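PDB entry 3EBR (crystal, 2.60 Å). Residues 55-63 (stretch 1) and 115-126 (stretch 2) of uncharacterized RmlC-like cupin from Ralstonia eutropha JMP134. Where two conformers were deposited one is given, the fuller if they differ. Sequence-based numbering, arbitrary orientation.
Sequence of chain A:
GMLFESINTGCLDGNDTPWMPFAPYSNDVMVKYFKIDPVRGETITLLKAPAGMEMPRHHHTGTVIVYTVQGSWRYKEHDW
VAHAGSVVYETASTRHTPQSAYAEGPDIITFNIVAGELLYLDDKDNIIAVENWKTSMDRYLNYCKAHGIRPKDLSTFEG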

# COMPACT_ATOMS: atom_id res chain seq x y z
N MSE A 55 26.92 -3.83 -8.88
CA MSE A 55 26.52 -2.81 -7.89
C MSE A 55 26.49 -3.35 -6.47
O MSE A 55 26.49 -4.58 -6.30
CB MSE A 55 25.23 -2.14 -8.35
CG MSE A 55 25.58 -0.98 -9.25
SE MSE A 55 24.10 -0.14 -9.96
CE MSE A 55 22.96 0.35 -8.29
N PRO A 56 26.46 -2.45 -5.45
CA PRO A 56 26.52 -2.97 -4.08
C PRO A 56 25.32 -3.78 -3.64
O PRO A 56 24.22 -3.57 -4.15
CB PRO A 56 26.61 -1.69 -3.23
CG PRO A 56 25.94 -0.69 -4.03
CD PRO A 56 26.36 -0.97 -5.43
N ARG A 57 25.58 -4.73 -2.74
CA ARG A 57 24.53 -5.57 -2.20
C ARG A 57 23.71 -4.67 -1.28
O ARG A 57 24.28 -3.85 -0.55
CB ARG A 57 25.08 -6.78 -1.45
CG ARG A 57 23.98 -7.77 -1.00
CD ARG A 57 24.57 -9.11 -0.60
NE ARG A 57 25.56 -8.97 0.47
CZ ARG A 57 25.37 -9.15 1.79
NH1 ARG A 57 24.21 -9.54 2.31
NH2 ARG A 57 26.41 -8.96 2.60
N HIS A 58 22.40 -4.78 -1.38
CA HIS A 58 21.50 -4.00 -0.55
C HIS A 58 20.43 -4.88 0.04
O HIS A 58 20.05 -5.88 -0.57
CB HIS A 58 20.84 -2.85 -1.35
CG HIS A 58 19.95 -3.29 -2.47
ND1 HIS A 58 20.36 -3.32 -3.78
CD2 HIS A 58 18.65 -3.70 -2.47
CE1 HIS A 58 19.36 -3.73 -4.55
NE2 HIS A 58 18.31 -3.97 -3.78
N HIS A 59 19.98 -4.50 1.23
CA HIS A 59 18.89 -5.13 1.94
C HIS A 59 17.83 -4.09 1.74
O HIS A 59 18.13 -2.90 1.96
CB HIS A 59 19.18 -5.28 3.43
CG HIS A 59 18.03 -5.80 4.23
ND1 HIS A 59 17.93 -7.12 4.62
CD2 HIS A 59 16.93 -5.18 4.72
CE1 HIS A 59 16.83 -7.29 5.33
NE2 HIS A 59 16.20 -6.13 5.40
N HIS A 60 16.63 -4.50 1.34
CA HIS A 60 15.51 -3.59 1.12
C HIS A 60 14.37 -3.90 2.10
O HIS A 60 13.97 -5.06 2.23
CB HIS A 60 15.04 -3.63 -0.33
CG HIS A 60 13.96 -2.63 -0.61
ND1 HIS A 60 14.12 -1.29 -0.36
CD2 HIS A 60 12.73 -2.78 -1.14
CE1 HIS A 60 13.02 -0.65 -0.69
NE2 HIS A 60 12.16 -1.53 -1.18
N THR A 61 13.84 -2.86 2.76
CA THR A 61 12.78 -2.99 3.76
C THR A 61 11.34 -3.21 3.27
O THR A 61 10.55 -3.80 4.00
CB THR A 61 12.81 -1.74 4.68
OG1 THR A 61 12.62 -0.55 3.91
CG2 THR A 61 14.15 -1.65 5.43
N GLY A 62 11.00 -2.73 2.07
CA GLY A 62 9.65 -2.90 1.49
C GLY A 62 9.73 -3.64 0.17
O GLY A 62 10.53 -4.55 0.03
N THR A 63 8.89 -3.27 -0.78
CA THR A 63 8.87 -3.92 -2.08
C THR A 63 9.53 -3.06 -3.14
O THR A 63 9.80 -1.88 -2.92
CB THR A 63 7.43 -4.21 -2.51
OG1 THR A 63 6.71 -2.99 -2.54
CG2 THR A 63 6.76 -5.16 -1.54
N ALA A 115 9.34 0.95 -2.55
CA ALA A 115 8.64 1.28 -1.31
C ALA A 115 9.59 0.95 -0.18
O ALA A 115 10.05 -0.17 -0.11
CB ALA A 115 7.38 0.47 -1.19
N GLY A 116 9.92 1.91 0.68
CA GLY A 116 10.83 1.70 1.81
C GLY A 116 12.25 2.12 1.51
O GLY A 116 12.54 2.70 0.45
N GLU A 117 13.15 1.78 2.43
CA GLU A 117 14.56 2.14 2.34
C GLU A 117 15.43 1.03 1.79
O GLU A 117 15.09 -0.13 1.92
CB GLU A 117 15.10 2.52 3.71
CG GLU A 117 14.26 3.56 4.43
CD GLU A 117 14.92 4.13 5.66
OE1 GLU A 117 15.86 3.52 6.22
OE2 GLU A 117 14.46 5.20 6.09
N LEU A 118 16.56 1.43 1.19
CA LEU A 118 17.58 0.54 0.62
C LEU A 118 18.80 0.65 1.55
O LEU A 118 19.47 1.68 1.54
CB LEU A 118 17.96 0.95 -0.81
CG LEU A 118 16.94 0.77 -1.94
CD1 LEU A 118 17.44 1.45 -3.21
CD2 LEU A 118 16.69 -0.69 -2.20
N LEU A 119 19.06 -0.39 2.34
CA LEU A 119 20.19 -0.44 3.27
C LEU A 119 21.36 -1.15 2.58
O LEU A 119 21.32 -2.36 2.42
CB LEU A 119 19.78 -1.17 4.56
CG LEU A 119 18.56 -0.62 5.31
CD1 LEU A 119 18.18 -1.55 6.46
CD2 LEU A 119 18.80 0.79 5.82
N TYR A 120 22.38 -0.40 2.17
CA TYR A 120 23.56 -0.96 1.47
C TYR A 120 24.47 -1.64 2.48
O TYR A 120 24.66 -1.11 3.57
CB TYR A 120 24.28 0.11 0.65
CG TYR A 120 23.37 0.62 -0.46
CD1 TYR A 120 23.32 -0.02 -1.69
CD2 TYR A 120 22.52 1.71 -0.24
CE1 TYR A 120 22.46 0.42 -2.71
CE2 TYR A 120 21.67 2.15 -1.24
CZ TYR A 120 21.64 1.52 -2.48
OH TYR A 120 20.78 1.98 -3.47
N LEU A 121 25.02 -2.80 2.10
CA LEU A 121 25.86 -3.64 2.97
C LEU A 121 27.30 -3.91 2.53
O LEU A 121 27.61 -3.80 1.34
CB LEU A 121 25.18 -5.00 3.12
CG LEU A 121 23.72 -5.05 3.62
CD1 LEU A 121 23.25 -6.49 3.62
CD2 LEU A 121 23.56 -4.44 4.99
N ASP A 122 28.15 -4.27 3.51
CA ASP A 122 29.56 -4.66 3.31
C ASP A 122 29.59 -6.16 3.09
O ASP A 122 28.55 -6.81 3.20
CB ASP A 122 30.46 -4.38 4.54
CG ASP A 122 30.82 -2.94 4.70
N ASP A 123 30.77 -6.70 2.76
CA ASP A 123 30.98 -8.16 2.64
C ASP A 123 30.81 -8.74 4.06
O ASP A 123 30.17 -9.78 4.22
CB ASP A 123 32.36 -8.52 2.08
CG ASP A 123 32.56 -8.07 0.63
OD1 ASP A 123 31.58 -7.74 -0.07
OD2 ASP A 123 33.72 -8.09 0.19
N LYS A 124 31.32 -8.02 5.08
CA LYS A 124 31.16 -8.39 6.51
C LYS A 124 29.71 -8.17 7.05
O LYS A 124 29.49 -8.23 8.27
CB LYS A 124 32.19 -7.65 7.39
N ASP A 125 28.76 -7.86 6.16
CA ASP A 125 27.32 -7.71 6.37
C ASP A 125 26.88 -6.41 7.12
O ASP A 125 25.71 -6.27 7.45
CB ASP A 125 26.80 -9.02 7.02
CG ASP A 125 25.38 -9.41 6.62
OD1 ASP A 125 24.82 -8.90 5.63
OD2 ASP A 125 24.84 -10.32 7.28
N ASN A 126 27.80 -5.45 7.31
CA ASN A 126 27.51 -4.18 8.00
C ASN A 126 26.72 -3.21 7.12
O ASN A 126 26.97 -3.14 5.93
CB ASN A 126 28.79 -3.43 8.37
CG ASN A 126 29.69 -4.19 9.31
OD1 ASN A 126 29.51 -5.38 9.56
ND2 ASN A 126 30.69 -3.49 9.83

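How does the start of stretch 2 fasten to the end of stretch 1? A115 donates its backbone N to the carbonyl O of T63 at 2.9 Å, a nearly straight bond. The O of A115 then lies 3.2 Å from the CA of G62, a CA-H...O contact. An ideal CB on G62 would stand only 2.2 Å from that same oxygen, so the bare glycine is what lets the backbones come so near. G116 is held to glycine twice over: its backbone angles would jam a CB against the preceding carbonyl, and that CB would also strike T61 OG1 and G62 N.

What closes the contact around E117? Its backbone does the work, while the end of its side chain leads away and is hydrogen-bonded elsewhere in the structure. E117 N donates to T61 OG1 at 2.8 Å, so the short threonine side chain, in its p rotamer, accepts a hydrogen bond from the backbone. In return T61 N gives a straight hydrogen bond to E117 O at 3.1 Å. That oxygen also receives a weak bond from H60 ND1 at 2.7 Å, while H60 NE2 bonds T63 O within its own stretch at 3.0 Å; the buried imidazole thus uses both nitrogens to tie down polar backbone.

How do the strands pair from L118 to Y120? They run antiparallel, with H60 opposite L118, H59 opposite L119 and H58 opposite Y120. The central pair carries both hydrogen bonds, H59 N to L119 O at 2.8 Å and L119 N to H59 O at 2.7 Å. L118 and Y120 share a face of the sheet with H60 and H58, and L118 CD2 packs 3.6 Å from H58 CD2. H58 points its edge toward the face of Y120 in an offset arrangement, ring centroids 6.0 Å apart, and P56 CG adds an apolar contact 3.6 Å from Y120 CD1. On the face of H59 and L119, the leucine suits a buried place where it needs no polar partner.

What secures the far end, from L121 to D125? The ladder continues with L121 N donating to R57 O at 2.9 Å, almost straight. The arginine, t at chi1 and chi2 but p at chi3, lays one face of its guanidinium over L121 CD1, 3.5 Å from NH1. R57 NH2 makes a weak hydrogen bond to D122 O at 3.1 Å and a salt bridge to D125 OD1 at 3.4 Å. A type I turn from D122 to D125 brings both acceptors within reach.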